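Local coordinates for protein annexin B22 (Schistosoma mansoni, PDB 4MDU) that binds acidic phospholipid membranes in a calcium-dependent manner, aggregates liposomes when calcium is present and may give structural integrity to the parasite's tegument, at residues 61-66 / 104-109; 72-77 / 84-89; 266-271 / 278-283. All coordinates share one frame; numbering follows the deposited sequence.

Interaction 1: residues 61-66 / 104-109; sequences NILARR and QLIVDT
L63 reaches I106 through two torsions: chi1 of -65° sets the leucine CG beside its backbone N and anti to its carbonyl carbon, and with chi2 near 172° CD2 is the branch that meets I106 CG2, at 4.1 Å. The second partner is L105, whose CG is swung to chi1 -150°; its CD2 reaches the backbone of the other segment and lies 4.1 Å from A64 N. The same methyl touches A64 CB at 4.2 Å and L63 CB at 4.3 Å, while L105 CG sits 4.1 Å from L63 O. A64 is small enough to let this branch rest against the chain itself, just where helix 56-63 gives way to a type I turn from L63 to R66. Branched aliphatic residues suit such a buried site, since all four touching residues meet by van der Waals contact alone. L45 of helix 38-48 and L90 of helix 86-93 also touch L63, and V357 and L358 of helix 349-358 lie on A64. Packing between the C-terminal ends of helices 56-63 and 96-106 is characteristic of the annexin repeat, in which the second and fifth helices belong to a four-helix bundle.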
ATOM      1  N   ASN B  61      -9.989  24.159  24.686  1.00 34.18           N
ATOM      2  CA  ASN B  61     -10.802  23.500  25.707  1.00 38.35           C
ATOM      3  C   ASN B  61     -12.296  23.610  25.447  1.00 39.36           C
ATOM      4  O   ASN B  61     -13.103  23.012  26.162  1.00 34.35           O
ATOM      5  CB  ASN B  61     -10.455  24.008  27.115  1.00 38.57           C
ATOM      6  CG  ASN B  61      -9.103  23.513  27.593  1.00 42.88           C
ATOM      7  OD1 ASN B  61      -8.575  22.526  27.079  1.00 46.59           O
ATOM      8  ND2 ASN B  61      -8.532  24.196  28.583  1.00 47.06           N
ATOM      9  N   ILE B  62     -12.662  24.378  24.425  1.00 41.82           N
ATOM     10  CA  ILE B  62     -14.048  24.439  23.987  1.00 36.51           C
ATOM     11  C   ILE B  62     -14.211  23.558  22.745  1.00 37.42           C
ATOM     12  O   ILE B  62     -14.845  22.499  22.798  1.00 39.11           O
ATOM     13  CB  ILE B  62     -14.469  25.887  23.660  1.00 34.93           C
ATOM     14  CG1 ILE B  62     -14.507  26.745  24.921  1.00 40.95           C
ATOM     15  CG2 ILE B  62     -15.832  25.926  22.994  1.00 32.17           C
ATOM     16  CD1 ILE B  62     -14.947  28.173  24.630  1.00 45.80           C
ATOM     17  N   LEU B  63     -13.606  24.001  21.644  1.00 30.15           N
ATOM     18  CA  LEU B  63     -13.775  23.392  20.332  1.00 28.68           C
ATOM     19  C   LEU B  63     -13.393  21.920  20.291  1.00 26.40           C
ATOM     20  O   LEU B  63     -14.089  21.124  19.664  1.00 23.37           O
ATOM     21  CB  LEU B  63     -12.993  24.182  19.282  1.00 33.75           C
ATOM     22  CG  LEU B  63     -13.498  25.608  19.047  1.00 37.72           C
ATOM     23  CD1 LEU B  63     -12.553  26.378  18.133  1.00 31.27           C
ATOM     24  CD2 LEU B  63     -14.923  25.582  18.477  1.00 40.83           C
ATOM     25  N   ALA B  64     -12.303  21.553  20.965  1.00 23.47           N
ATOM     26  CA  ALA B  64     -11.881  20.151  21.045  1.00 26.64           C
ATOM     27  C   ALA B  64     -12.623  19.356  22.136  1.00 31.61           C
ATOM     28  O   ALA B  64     -12.301  18.186  22.398  1.00 31.11           O
ATOM     29  CB  ALA B  64     -10.371  20.056  21.246  1.00 19.88           C
ATOM     30  N   ARG B  65     -13.589  19.997  22.786  1.00 28.68           N
ATOM     31  CA  ARG B  65     -14.483  19.297  23.717  1.00 35.27           C
ATOM     32  C   ARG B  65     -15.969  19.342  23.312  1.00 32.47           C
ATOM     33  O   ARG B  65     -16.843  19.136  24.146  1.00 37.37           O
ATOM     34  CB  ARG B  65     -14.316  19.833  25.137  1.00 30.60           C
ATOM     35  CG  ARG B  65     -12.921  19.586  25.761  1.00 32.92           C
ATOM     36  CD  ARG B  65     -12.502  18.108  25.669  1.00 28.13           C
ATOM     37  NE  ARG B  65     -13.526  17.213  26.193  1.00 31.03           N
ATOM     38  CZ  ARG B  65     -13.671  15.942  25.830  1.00 37.28           C
ATOM     39  NH1 ARG B  65     -12.841  15.394  24.945  1.00 33.22           N
ATOM     40  NH2 ARG B  65     -14.651  15.210  26.355  1.00 35.26           N
ATOM     41  N   ARG B  66     -16.248  19.601  22.040  1.00 33.99           N
ATOM     42  CA  ARG B  66     -17.629  19.623  21.531  1.00 32.98           C
ATOM     43  C   ARG B  66     -17.769  18.710  20.313  1.00 36.43           C
ATOM     44  O   ARG B  66     -16.806  18.504  19.582  1.00 31.15           O
ATOM     45  CB  ARG B  66     -18.035  21.050  21.134  1.00 30.59           C
ATOM     46  CG  ARG B  66     -17.873  22.112  22.238  1.00 29.98           C
ATOM     47  CD  ARG B  66     -18.996  22.060  23.296  1.00 31.72           C
ATOM     48  NE  ARG B  66     -18.874  23.184  24.228  1.00 34.24           N
ATOM     49  CZ  ARG B  66     -18.154  23.149  25.351  1.00 40.13           C
ATOM     50  NH1 ARG B  66     -17.523  22.027  25.695  1.00 31.70           N
ATOM     51  NH2 ARG B  66     -18.067  24.226  26.132  1.00 34.03           N
ATOM     52  N   GLN B 104      -9.531  22.021  10.484  1.00 31.74           N
ATOM     53  CA  GLN B 104     -10.182  20.723  10.327  1.00 34.20           C
ATOM     54  C   GLN B 104     -11.371  20.652  11.272  1.00 31.72           C
ATOM     55  O   GLN B 104     -12.442  20.183  10.912  1.00 31.08           O
ATOM     56  CB  GLN B 104      -9.196  19.588  10.600  1.00 30.49           C
ATOM     57  CG  GLN B 104      -8.016  19.605   9.647  1.00 26.47           C
ATOM     58  CD  GLN B 104      -8.465  19.631   8.201  1.00 44.28           C
ATOM     59  OE1 GLN B 104      -9.109  18.689   7.724  1.00 41.04           O
ATOM     60  NE2 GLN B 104      -8.145  20.717   7.494  1.00 50.92           N
ATOM     61  N   LEU B 105     -11.175  21.183  12.471  1.00 31.74           N
ATOM     62  CA  LEU B 105     -12.166  21.153  13.535  1.00 33.31           C
ATOM     63  C   LEU B 105     -13.424  22.037  13.352  1.00 28.35           C
ATOM     64  O   LEU B 105     -14.527  21.576  13.656  1.00 29.27           O
ATOM     65  CB  LEU B 105     -11.453  21.474  14.856  1.00 39.91           C
ATOM     66  CG  LEU B 105     -11.875  20.938  16.226  1.00 35.95           C
ATOM     67  CD1 LEU B 105     -12.290  19.461  16.254  1.00 21.02           C
ATOM     68  CD2 LEU B 105     -10.732  21.196  17.198  1.00 38.29           C
ATOM     69  N   ILE B 106     -13.303  23.293  12.904  1.00 26.04           N
ATOM     70  CA  ILE B 106     -14.521  24.127  12.840  1.00 37.14           C
ATOM     71  C   ILE B 106     -15.315  23.953  11.560  1.00 26.98           C
ATOM     72  O   ILE B 106     -16.346  24.590  11.387  1.00 33.53           O
ATOM     73  CB  ILE B 106     -14.316  25.665  12.987  1.00 32.08           C
ATOM     74  CG1 ILE B 106     -12.970  26.068  12.442  1.00 32.44           C
ATOM     75  CG2 ILE B 106     -14.665  26.170  14.409  1.00 27.93           C
ATOM     76  CD1 ILE B 106     -12.863  25.801  11.002  1.00 23.82           C
ATOM     77  N   VAL B 107     -14.811  23.126  10.657  1.00 29.02           N
ATOM     78  CA  VAL B 107     -15.510  22.835   9.423  1.00 34.45           C
ATOM     79  C   VAL B 107     -16.426  21.633   9.621  1.00 36.30           C
ATOM     80  O   VAL B 107     -16.059  20.681  10.306  1.00 32.03           O
ATOM     81  CB  VAL B 107     -14.505  22.604   8.286  1.00 36.40           C
ATOM     82  CG1 VAL B 107     -15.101  21.733   7.216  1.00 42.45           C
ATOM     83  CG2 VAL B 107     -14.061  23.955   7.721  1.00 36.99           C
ATOM     84  N   ASP B 108     -17.627  21.694   9.045  1.00 34.36           N
ATOM     85  CA  ASP B 108     -18.592  20.604   9.145  1.00 23.80           C
ATOM     86  C   ASP B 108     -17.914  19.306   8.720  1.00 23.52           C
ATOM     87  O   ASP B 108     -17.197  19.269   7.706  1.00 26.07           O
ATOM     88  CB  ASP B 108     -19.818  20.894   8.248  1.00 29.72           C
ATOM     89  CG  ASP B 108     -20.992  19.970   8.530  1.00 35.66           C
ATOM     90  OD1 ASP B 108     -21.060  19.395   9.647  1.00 31.89           O
ATOM     91  OD2 ASP B 108     -21.855  19.825   7.626  1.00 41.01           O
ATOM     92  N   THR B 109     -18.116  18.242   9.492  1.00 21.03           N
ATOM     93  CA  THR B 109     -17.448  16.968   9.200  1.00 23.83           C
ATOM     94  C   THR B 109     -17.441  16.586   7.716  1.00 29.29           C
ATOM     95  O   THR B 109     -16.388  16.278   7.172  1.00 27.20           O
ATOM     96  CB  THR B 109     -18.074  15.817   9.976  1.00 26.81           C
ATOM     97  OG1 THR B 109     -18.043  16.122  11.370  1.00 28.55           O
ATOM     98  CG2 THR B 109     -17.330  14.538   9.707  1.00 22.33           C
TER

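Interaction 2: residues 72-77 / 84-89; sequences QEICQS and QDLKDD
L86 brings its CD1 methyl against two consecutive residues of helix 68-82, I74 and C75. The closest approach is to I74 CG2, at 3.9 Å; with CG1 beside the isoleucine's backbone N (chi1 -63°), CG2 is left anti to that N, while the longer CG1 branch leads away from segment 84-89. On the neighbouring residue the leucine methyl lies 4.1 Å from C75 CA and 4.2 Å from C75 SG. A compact cysteine leaves room here for L86 to come close to the helix backbone, and its polarisable sulphur is a good apolar neighbour for a methyl. The CA atoms of C75 and L86 are accordingly 5.6 Å apart. One shell out, I106 of helix 96-106 touches both C75 and L86, and L45 of helix 38-48 packs on I74. L86 is the first residue of its helix, directly after the N-cap D85, whose OD2 accepts a weak capping bond from D88 N, 3.5 Å long. Farther along, D89 OD2 bonds to Y78 OH and so ties helix 86-93 back to helix 68-82. M49, which binds calcium in the loaded protein but not in this apo structure, has its side chain about 4 Å from that of L86. Across the two segments the contact is wholly apolar, so it probably depends on shape fit and on burial of I74 and L86, with the directional bonds supplied by the polar residues around it.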
ATOM      1  N   GLN B  72     -20.510  23.420  14.940  1.00 34.92           N
ATOM      2  CA  GLN B  72     -21.280  24.125  13.924  1.00 38.80           C
ATOM      3  C   GLN B  72     -22.344  25.016  14.555  1.00 39.63           C
ATOM      4  O   GLN B  72     -22.546  26.153  14.118  1.00 35.09           O
ATOM      5  CB  GLN B  72     -21.890  23.128  12.944  1.00 33.05           C
ATOM      6  CG  GLN B  72     -20.817  22.342  12.197  1.00 34.47           C
ATOM      7  CD  GLN B  72     -19.847  23.256  11.471  1.00 40.49           C
ATOM      8  OE1 GLN B  72     -20.230  23.956  10.545  1.00 43.87           O
ATOM      9  NE2 GLN B  72     -18.594  23.265  11.902  1.00 35.66           N
ATOM     10  N   GLU B  73     -23.007  24.520  15.598  1.00 31.97           N
ATOM     11  CA  GLU B  73     -23.917  25.376  16.351  1.00 31.42           C
ATOM     12  C   GLU B  73     -23.175  26.600  16.838  1.00 35.76           C
ATOM     13  O   GLU B  73     -23.733  27.694  16.884  1.00 39.91           O
ATOM     14  CB  GLU B  73     -24.502  24.638  17.540  1.00 41.48           C
ATOM     15  CG  GLU B  73     -25.591  23.673  17.188  1.00 48.40           C
ATOM     16  CD  GLU B  73     -26.931  24.154  17.676  1.00 70.02           C
ATOM     17  OE1 GLU B  73     -27.327  23.769  18.799  1.00 76.04           O
ATOM     18  OE2 GLU B  73     -27.581  24.933  16.944  1.00 74.74           O
ATOM     19  N   ILE B  74     -21.908  26.422  17.208  1.00 36.33           N
ATOM     20  CA  ILE B  74     -21.138  27.544  17.733  1.00 37.76           C
ATOM     21  C   ILE B  74     -20.791  28.533  16.622  1.00 41.01           C
ATOM     22  O   ILE B  74     -20.929  29.741  16.801  1.00 39.93           O
ATOM     23  CB  ILE B  74     -19.863  27.094  18.469  1.00 41.09           C
ATOM     24  CG1 ILE B  74     -20.237  26.264  19.698  1.00 41.64           C
ATOM     25  CG2 ILE B  74     -19.029  28.311  18.880  1.00 30.55           C
ATOM     26  CD1 ILE B  74     -19.043  25.703  20.433  1.00 36.55           C
ATOM     27  N   CYS B  75     -20.351  28.012  15.479  1.00 37.13           N
ATOM     28  CA  CYS B  75     -20.109  28.836  14.296  1.00 42.77           C
ATOM     29  C   CYS B  75     -21.302  29.754  14.018  1.00 42.79           C
ATOM     30  O   CYS B  75     -21.144  30.967  13.866  1.00 39.71           O
ATOM     31  CB  CYS B  75     -19.855  27.959  13.067  1.00 40.98           C
ATOM     32  SG  CYS B  75     -18.261  27.132  13.055  1.00 42.98           S
ATOM     33  N   GLN B  76     -22.489  29.161  13.948  1.00 35.80           N
ATOM     34  CA  GLN B  76     -23.702  29.905  13.638  1.00 45.60           C
ATOM     35  C   GLN B  76     -23.942  31.000  14.673  1.00 52.89           C
ATOM     36  O   GLN B  76     -24.118  32.172  14.329  1.00 57.50           O
ATOM     37  CB  GLN B  76     -24.903  28.966  13.586  1.00 51.71           C
ATOM     38  CG  GLN B  76     -26.218  29.675  13.304  1.00 67.02           C
ATOM     39  CD  GLN B  76     -27.427  28.789  13.548  1.00 77.27           C
ATOM     40  OE1 GLN B  76     -27.580  28.209  14.625  1.00 81.09           O
ATOM     41  NE2 GLN B  76     -28.291  28.678  12.545  1.00 79.05           N
ATOM     42  N   SER B  77     -23.936  30.613  15.943  1.00 42.65           N
ATOM     43  CA  SER B  77     -24.218  31.545  17.014  1.00 46.02           C
ATOM     44  C   SER B  77     -23.243  32.713  16.968  1.00 52.77           C
ATOM     45  O   SER B  77     -23.641  33.870  17.066  1.00 60.68           O
ATOM     46  CB  SER B  77     -24.146  30.838  18.366  1.00 48.24           C
ATOM     47  OG  SER B  77     -24.250  31.774  19.422  1.00 49.19           O
ATOM     48  N   GLN B  84     -19.303  38.336  12.476  1.00 61.21           N
ATOM     49  CA  GLN B  84     -17.990  37.853  12.093  1.00 55.90           C
ATOM     50  C   GLN B  84     -18.008  36.334  11.947  1.00 54.70           C
ATOM     51  O   GLN B  84     -18.796  35.640  12.589  1.00 53.77           O
ATOM     52  CB  GLN B  84     -16.931  38.303  13.106  1.00 54.22           C
ATOM     53  N   ASP B  85     -17.130  35.833  11.090  1.00 51.76           N
ATOM     54  CA  ASP B  85     -17.056  34.413  10.775  1.00 50.28           C
ATOM     55  C   ASP B  85     -16.027  33.690  11.653  1.00 52.02           C
ATOM     56  O   ASP B  85     -14.839  33.976  11.562  1.00 53.19           O
ATOM     57  CB  ASP B  85     -16.662  34.262   9.315  1.00 51.23           C
ATOM     58  CG  ASP B  85     -17.004  32.912   8.765  1.00 64.63           C
ATOM     59  OD1 ASP B  85     -18.187  32.716   8.394  1.00 73.67           O
ATOM     60  OD2 ASP B  85     -16.093  32.056   8.703  1.00 63.42           O
ATOM     61  N   LEU B  86     -16.478  32.750  12.485  1.00 50.24           N
ATOM     62  CA  LEU B  86     -15.595  32.082  13.449  1.00 48.82           C
ATOM     63  C   LEU B  86     -14.370  31.516  12.761  1.00 46.59           C
ATOM     64  O   LEU B  86     -13.249  31.643  13.260  1.00 48.92           O
ATOM     65  CB  LEU B  86     -16.321  30.951  14.178  1.00 45.31           C
ATOM     66  CG  LEU B  86     -16.111  30.816  15.695  1.00 47.09           C
ATOM     67  CD1 LEU B  86     -16.465  29.409  16.150  1.00 40.93           C
ATOM     68  CD2 LEU B  86     -14.705  31.176  16.148  1.00 36.95           C
ATOM     69  N   LYS B  87     -14.594  30.882  11.617  1.00 47.00           N
ATOM     70  CA  LYS B  87     -13.518  30.258  10.857  1.00 51.45           C
ATOM     71  C   LYS B  87     -12.431  31.289  10.537  1.00 50.24           C
ATOM     72  O   LYS B  87     -11.255  31.087  10.857  1.00 42.56           O
ATOM     73  CB  LYS B  87     -14.091  29.632   9.587  1.00 51.71           C
ATOM     74  CG  LYS B  87     -13.111  28.906   8.666  1.00 54.40           C
ATOM     75  CD  LYS B  87     -13.874  28.410   7.412  1.00 54.28           C
ATOM     76  CE  LYS B  87     -13.011  27.566   6.478  1.00 54.16           C
ATOM     77  N   ASP B  88     -12.841  32.397   9.916  1.00 45.58           N
ATOM     78  CA  ASP B  88     -11.931  33.501   9.593  1.00 49.09           C
ATOM     79  C   ASP B  88     -11.190  34.026  10.815  1.00 47.23           C
ATOM     80  O   ASP B  88      -9.972  34.184  10.790  1.00 42.84           O
ATOM     81  CB  ASP B  88     -12.692  34.676   8.974  1.00 52.27           C
ATOM     82  CG  ASP B  88     -13.085  34.438   7.533  1.00 56.93           C
ATOM     83  OD1 ASP B  88     -12.498  33.544   6.877  1.00 59.65           O
ATOM     84  OD2 ASP B  88     -13.981  35.169   7.060  1.00 62.40           O
ATOM     85  N   ASP B  89     -11.939  34.319  11.873  1.00 43.90           N
ATOM     86  CA  ASP B  89     -11.358  34.907  13.068  1.00 42.59           C
ATOM     87  C   ASP B  89     -10.351  33.971  13.731  1.00 42.34           C
ATOM     88  O   ASP B  89      -9.339  34.419  14.272  1.00 40.20           O
ATOM     89  CB  ASP B  89     -12.448  35.333  14.054  1.00 47.01           C
ATOM     90  CG  ASP B  89     -13.124  36.619  13.639  1.00 51.77           C
ATOM     91  OD1 ASP B  89     -12.553  37.326  12.781  1.00 54.54           O
ATOM     92  OD2 ASP B  89     -14.216  36.926  14.166  1.00 53.86           O
TER

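Interaction 3: residues 266-271 / 278-283; sequences EHIESE and KLLVAV
I268, V281 and L280 bury the most surface in this contact, and the CG2 methyl of I268 touches both of the others. It lies 3.9 Å from L280 CB and 4.1 Å from V281 CG2, so it rests against two successive residues of helix 274-288. CG1 of the isoleucine lies beside its backbone N (chi1 -76°), which leaves CG2 anti to it, and the beta branch gives a broad, stiff surface close to the helix. V281 answers with a methyl of its own: CG1 is anti to the backbone N (chi1 164°), which puts CG2 beside it, where it also meets E269 CG at 3.8 Å. The glutamate thus contributes aliphatic carbon at the margin of the contact, its chain running at about a right angle to the valine. L280 uses CB toward I268, and its side chain also packs on I237 and I241 of helix 236-243. I268 touches I241 as well, which makes helix 236-243 the cover over this buried side. The two short segments run nearly antiparallel, at 172°, with their axes 9.7 Å apart. They are the arms of the helical hairpin formed by helices 264-271 and 274-288, the fourth and fifth of the third annexin repeat. T272, in the connection, bonds through OG1 to I268 O; at the start of helix 274-288 D275 forms a salt bridge with K278. Chemically the contact is graded: I268 and L280 are buried, V281 carries it out to its partly exposed edge, and there an amphipathic glutamate can offer methylenes and still keep a carboxylate at the margin.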
ATOM      1  N   GLU B 266      -9.511 -14.622   7.150  1.00 33.90           N
ATOM      2  CA  GLU B 266      -8.460 -15.442   6.565  1.00 43.49           C
ATOM      3  C   GLU B 266      -8.767 -15.689   5.114  1.00 38.74           C
ATOM      4  O   GLU B 266      -7.894 -15.619   4.255  1.00 42.56           O
ATOM      5  CB  GLU B 266      -8.360 -16.789   7.282  1.00 48.45           C
ATOM      6  CG  GLU B 266      -7.553 -16.750   8.561  1.00 56.34           C
ATOM      7  CD  GLU B 266      -7.654 -18.047   9.354  1.00 65.97           C
ATOM      8  OE1 GLU B 266      -8.581 -18.849   9.092  1.00 64.60           O
ATOM      9  OE2 GLU B 266      -6.803 -18.258  10.242  1.00 66.70           O
ATOM     10  N   HIS B 267     -10.026 -16.009   4.854  1.00 41.00           N
ATOM     11  CA  HIS B 267     -10.476 -16.311   3.509  1.00 40.36           C
ATOM     12  C   HIS B 267     -10.169 -15.130   2.607  1.00 37.30           C
ATOM     13  O   HIS B 267      -9.498 -15.270   1.581  1.00 40.17           O
ATOM     14  CB  HIS B 267     -11.976 -16.622   3.515  1.00 41.70           C
ATOM     15  CG  HIS B 267     -12.524 -16.983   2.172  1.00 47.37           C
ATOM     16  ND1 HIS B 267     -12.001 -18.002   1.408  1.00 55.11           N
ATOM     17  CD2 HIS B 267     -13.547 -16.462   1.457  1.00 44.15           C
ATOM     18  CE1 HIS B 267     -12.681 -18.098   0.280  1.00 49.30           C
ATOM     19  NE2 HIS B 267     -13.628 -17.176   0.287  1.00 47.98           N
ATOM     20  N   ILE B 268     -10.657 -13.962   2.999  1.00 37.65           N
ATOM     21  CA  ILE B 268     -10.433 -12.755   2.211  1.00 39.26           C
ATOM     22  C   ILE B 268      -8.945 -12.512   2.008  1.00 39.62           C
ATOM     23  O   ILE B 268      -8.497 -12.216   0.904  1.00 32.65           O
ATOM     24  CB  ILE B 268     -11.098 -11.536   2.863  1.00 39.05           C
ATOM     25  CG1 ILE B 268     -12.616 -11.601   2.607  1.00 41.61           C
ATOM     26  CG2 ILE B 268     -10.468 -10.243   2.346  1.00 34.16           C
ATOM     27  CD1 ILE B 268     -13.414 -10.508   3.242  1.00 38.69           C
ATOM     28  N   GLU B 269      -8.176 -12.676   3.075  1.00 43.18           N
ATOM     29  CA  GLU B 269      -6.747 -12.388   3.028  1.00 39.85           C
ATOM     30  C   GLU B 269      -5.965 -13.311   2.094  1.00 47.69           C
ATOM     31  O   GLU B 269      -4.934 -12.921   1.545  1.00 47.66           O
ATOM     32  CB  GLU B 269      -6.162 -12.397   4.436  1.00 44.79           C
ATOM     33  CG  GLU B 269      -6.557 -11.167   5.230  1.00 52.58           C
ATOM     34  CD  GLU B 269      -6.030 -11.185   6.645  1.00 59.26           C
ATOM     35  OE1 GLU B 269      -5.916 -12.289   7.230  1.00 63.40           O
ATOM     36  OE2 GLU B 269      -5.738 -10.091   7.173  1.00 60.09           O
ATOM     37  N   SER B 270      -6.462 -14.524   1.886  1.00 54.82           N
ATOM     38  CA  SER B 270      -5.764 -15.459   1.018  1.00 55.52           C
ATOM     39  C   SER B 270      -6.271 -15.435  -0.423  1.00 52.06           C
ATOM     40  O   SER B 270      -5.597 -15.919  -1.324  1.00 62.51           O
ATOM     41  CB  SER B 270      -5.823 -16.882   1.589  1.00 63.44           C
ATOM     42  OG  SER B 270      -7.160 -17.321   1.748  1.00 68.60           O
ATOM     43  N   GLU B 271      -7.448 -14.870  -0.652  1.00 43.78           N
ATOM     44  CA  GLU B 271      -8.047 -14.931  -1.983  1.00 41.69           C
ATOM     45  C   GLU B 271      -7.885 -13.649  -2.773  1.00 42.72           C
ATOM     46  O   GLU B 271      -8.039 -13.646  -3.994  1.00 41.85           O
ATOM     47  CB  GLU B 271      -9.532 -15.274  -1.896  1.00 46.91           C
ATOM     48  CG  GLU B 271      -9.802 -16.665  -1.383  1.00 58.05           C
ATOM     49  CD  GLU B 271      -9.070 -17.712  -2.186  1.00 66.57           C
ATOM     50  OE1 GLU B 271      -8.084 -18.265  -1.663  1.00 66.44           O
ATOM     51  OE2 GLU B 271      -9.478 -17.972  -3.342  1.00 74.14           O
ATOM     52  N   LYS B 278      -6.981  -4.819   0.955  1.00 34.66           N
ATOM     53  CA  LYS B 278      -6.926  -3.859   2.053  1.00 32.12           C
ATOM     54  C   LYS B 278      -8.291  -3.202   2.266  1.00 25.47           C
ATOM     55  O   LYS B 278      -8.709  -2.975   3.401  1.00 31.71           O
ATOM     56  CB  LYS B 278      -5.848  -2.783   1.805  1.00 34.05           C
ATOM     57  CG  LYS B 278      -4.436  -3.312   1.577  1.00 44.74           C
ATOM     58  CD  LYS B 278      -3.425  -2.161   1.494  1.00 56.23           C
ATOM     59  CE  LYS B 278      -2.134  -2.559   0.772  1.00 62.14           C
ATOM     60  NZ  LYS B 278      -2.074  -2.050  -0.642  1.00 62.68           N
ATOM     61  N   LEU B 279      -8.973  -2.867   1.177  1.00 24.57           N
ATOM     62  CA  LEU B 279     -10.318  -2.311   1.285  1.00 25.69           C
ATOM     63  C   LEU B 279     -11.273  -3.335   1.941  1.00 23.42           C
ATOM     64  O   LEU B 279     -11.936  -3.035   2.935  1.00 25.45           O
ATOM     65  CB  LEU B 279     -10.828  -1.861  -0.093  1.00 23.42           C
ATOM     66  CG  LEU B 279     -12.295  -1.405  -0.151  1.00 30.49           C
ATOM     67  CD1 LEU B 279     -12.519  -0.275   0.824  1.00 24.54           C
ATOM     68  CD2 LEU B 279     -12.730  -0.978  -1.560  1.00 31.89           C
ATOM     69  N   LEU B 280     -11.323  -4.548   1.401  1.00 26.60           N
ATOM     70  CA  LEU B 280     -12.169  -5.599   1.981  1.00 24.32           C
ATOM     71  C   LEU B 280     -11.815  -5.845   3.445  1.00 29.48           C
ATOM     72  O   LEU B 280     -12.700  -5.966   4.295  1.00 31.52           O
ATOM     73  CB  LEU B 280     -12.025  -6.906   1.200  1.00 27.59           C
ATOM     74  CG  LEU B 280     -12.494  -6.890  -0.260  1.00 29.94           C
ATOM     75  CD1 LEU B 280     -12.264  -8.234  -0.938  1.00 25.37           C
ATOM     76  CD2 LEU B 280     -13.950  -6.539  -0.294  1.00 26.15           C
ATOM     77  N   VAL B 281     -10.520  -5.914   3.747  1.00 32.55           N
ATOM     78  CA  VAL B 281     -10.102  -6.168   5.124  1.00 26.39           C
ATOM     79  C   VAL B 281     -10.520  -5.031   6.033  1.00 25.16           C
ATOM     80  O   VAL B 281     -11.049  -5.262   7.135  1.00 28.52           O
ATOM     81  CB  VAL B 281      -8.592  -6.407   5.248  1.00 33.10           C
ATOM     82  CG1 VAL B 281      -8.170  -6.281   6.708  1.00 28.93           C
ATOM     83  CG2 VAL B 281      -8.214  -7.782   4.676  1.00 26.56           C
ATOM     84  N   ALA B 282     -10.302  -3.803   5.566  1.00 21.48           N
ATOM     85  CA  ALA B 282     -10.762  -2.633   6.313  1.00 25.77           C
ATOM     86  C   ALA B 282     -12.263  -2.726   6.621  1.00 25.16           C
ATOM     87  O   ALA B 282     -12.679  -2.576   7.776  1.00 25.54           O
ATOM     88  CB  ALA B 282     -10.462  -1.347   5.557  1.00 16.61           C
ATOM     89  N   VAL B 283     -13.077  -2.951   5.592  1.00 25.85           N
ATOM     90  CA  VAL B 283     -14.530  -2.976   5.784  1.00 20.67           C
ATOM     91  C   VAL B 283     -14.962  -4.079   6.759  1.00 23.09           C
ATOM     92  O   VAL B 283     -15.763  -3.839   7.668  1.00 21.10           O
ATOM     93  CB  VAL B 283     -15.280  -3.125   4.455  1.00 23.65           C
ATOM     94  CG1 VAL B 283     -16.797  -3.364   4.698  1.00 26.01           C
ATOM     95  CG2 VAL B 283     -15.048  -1.895   3.562  1.00 25.55           C
TER

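Interactions 1 and 2 both lie in the first repeat, apart from the last residues of 104-109, which open the second; along the chain 72-77/84-89 is nested inside the loop closed by 61-66/104-109. Their centres are about 11 Å apart and they touch through a probable hydrogen bond from Q72 NE2 to I106 O, 2.7 Å long. They join helices of the bundle near calcium site 1, empty in this apo structure; the side chains of L63 and its residue M49 are about 7 Å apart. Interaction 3, in the third repeat, lies on the opposite side of the chain's centre, about 34 Å from interaction 1 and 42 Å from interaction 2, centre to centre. The side chains of L280 and D275, a residue of calcium site 4, are about 9 Å apart.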